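Local coordinates for sortase family protein (Clostridium perfringens, PDB 6IXZ) that probably acts as a class C sortase, a cysteine transpeptidase of the kind that joins pilin subunits into pili, at residues D13-E16 / K17-V21. Numbering follows the deposited sequence.
Sequences DYTE and KINNV
Asp13 begins the contact through its backbone: its carbonyl O accepts the N-H of Lys17 at 3.0 Å, while the methylene CB of Lys17 lies against the same oxygen and the extended lysine chain leads away. Tyr14 O receives the N-H of Ile18 at 2.9 Å in a nearly straight bond (167° at the hydrogen), and the two side chains point the same way. With CG anti to the backbone N (chi1 160°), the tyrosine swings along the helix so that CB of Ile18 sits over one face of the ring; CG2 of Ile18 comes to 4.0 Å from Tyr14 CZ, and CG1 meets the phenolic OH. That hydroxyl also makes a weak hydrogen bond to the backbone N of Leu136, in a loop that Ile18 touches as well, so the pair faces the body of the protein. Thr15 follows with the third backbone bond, from Asn19 N to Thr15 O at 2.9 Å. The Thr15 methyl CG2 lies 3.9 Å from Asn19 ND2, the two side chains pointing the same way, whereas OG1 of Thr15 is hydrogen-bonded back to Ile11 O. At Glu16 the side-chain relation is looser: Glu16 OE1 is 3.9 Å from Asn20 ND2, with carboxylate and amide planes 80° apart. Beyond this the chain bends in a type I turn from Ile18 to Val21, closed by Val21 N to Ile18 O. Successive i to i+4 bonds giving way to a beta turn are typical of the C-terminal end of an alpha-helix, here joining helix 5-18 to helix 23-41, ahead of the sortase beta-barrel.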
loop_
_atom_site.group_PDB
_atom_site.type_symbol
_atom_site.label_atom_id
_atom_site.label_comp_id
_atom_site.label_asym_id
_atom_site.label_seq_id
_atom_site.Cartn_x
_atom_site.Cartn_y
_atom_site.Cartn_z
ATOM N N ASP A 13 -8.572 15.973 -1.694
ATOM C CA ASP A 13 -9.591 15.478 -2.608
ATOM C C ASP A 13 -10.179 14.155 -2.144
ATOM O O ASP A 13 -11.390 13.948 -2.215
ATOM C CB ASP A 13 -8.965 15.224 -3.986
ATOM C CG ASP A 13 -8.698 16.480 -4.743
ATOM O OD1 ASP A 13 -8.177 16.388 -5.879
ATOM O OD2 ASP A 13 -9.045 17.550 -4.216
ATOM N N TYR A 14 -9.294 13.205 -1.838
ATOM C CA TYR A 14 -9.711 11.860 -1.473
ATOM C C TYR A 14 -10.604 11.898 -0.238
ATOM O O TYR A 14 -11.636 11.240 -0.194
ATOM C CB TYR A 14 -8.507 10.967 -1.172
ATOM C CG TYR A 14 -8.886 9.759 -0.346
ATOM C CD1 TYR A 14 -9.410 8.628 -0.955
ATOM C CD2 TYR A 14 -8.803 9.782 1.041
ATOM C CE1 TYR A 14 -9.848 7.547 -0.210
ATOM C CE2 TYR A 14 -9.236 8.711 1.797
ATOM C CZ TYR A 14 -9.776 7.599 1.164
ATOM O OH TYR A 14 -10.162 6.514 1.913
ATOM N N THR A 15 -10.203 12.672 0.763
ATOM C CA THR A 15 -10.967 12.752 2.003
ATOM C C THR A 15 -12.357 13.362 1.753
ATOM O O THR A 15 -13.384 12.751 2.039
ATOM C CB THR A 15 -10.213 13.575 3.052
ATOM O OG1 THR A 15 -8.933 12.978 3.301
ATOM C CG2 THR A 15 -11.003 13.640 4.356
ATOM N N GLU A 16 -12.407 14.528 1.131
ATOM C CA GLU A 16 -13.708 15.101 0.822
ATOM C C GLU A 16 -14.584 14.053 0.155
ATOM O O GLU A 16 -15.761 13.941 0.474
ATOM C CB GLU A 16 -13.596 16.326 -0.089
ATOM C CG GLU A 16 -14.870 17.166 -0.102
ATOM C CD GLU A 16 -15.166 17.790 -1.456
ATOM O OE1 GLU A 16 -16.362 17.883 -1.817
ATOM O OE2 GLU A 16 -14.211 18.209 -2.147
ATOM N N LYS A 17 -14.014 13.336 -0.811
ATOM C CA LYS A 17 -14.789 12.531 -1.748
ATOM C C LYS A 17 -15.297 11.245 -1.096
ATOM O O LYS A 17 -16.444 10.840 -1.310
ATOM C CB LYS A 17 -13.951 12.189 -2.976
ATOM C CG LYS A 17 -14.458 10.977 -3.742
ATOM C CD LYS A 17 -13.636 10.696 -4.991
ATOM C CE LYS A 17 -13.907 9.291 -5.522
ATOM N NZ LYS A 17 -13.404 9.084 -6.911
ATOM N N ILE A 18 -14.452 10.610 -0.292
ATOM C CA ILE A 18 -14.870 9.405 0.444
ATOM C C ILE A 18 -15.865 9.802 1.530
ATOM O O ILE A 18 -16.843 9.101 1.760
ATOM C CB ILE A 18 -13.676 8.633 1.073
ATOM C CG1 ILE A 18 -14.052 7.171 1.328
ATOM C CG2 ILE A 18 -13.229 9.267 2.383
ATOM C CD1 ILE A 18 -13.878 6.293 0.119
ATOM N N ASN A 19 -15.664 10.971 2.133
ATOM C CA ASN A 19 -16.575 11.437 3.177
ATOM C C ASN A 19 -18.026 11.626 2.703
ATOM O O ASN A 19 -18.937 11.698 3.528
ATOM C CB ASN A 19 -16.050 12.729 3.809
ATOM C CG ASN A 19 -15.090 12.467 4.957
ATOM O OD1 ASN A 19 -14.728 11.322 5.228
ATOM N ND2 ASN A 19 -14.687 13.527 5.647
ATOM N N ASN A 20 -18.237 11.688 1.388
ATOM C CA ASN A 20 -19.577 11.916 0.823
ATOM C C ASN A 20 -20.154 10.719 0.072
ATOM O O ASN A 20 -21.198 10.835 -0.569
ATOM C CB ASN A 20 -19.565 13.120 -0.128
ATOM C CG ASN A 20 -19.384 14.442 0.596
ATOM O OD1 ASN A 20 -20.004 14.696 1.635
ATOM N ND2 ASN A 20 -18.528 15.297 0.046
ATOM N N VAL A 21 -19.471 9.580 0.125
ATOM C CA VAL A 21 -20.006 8.340 -0.433
ATOM C C VAL A 21 -20.864 7.627 0.609
ATOM O O VAL A 21 -20.451 7.476 1.759
ATOM C CB VAL A 21 -18.875 7.386 -0.875
ATOM C CG1 VAL A 21 -19.422 5.998 -1.170
ATOM C CG2 VAL A 21 -18.158 7.946 -2.091
#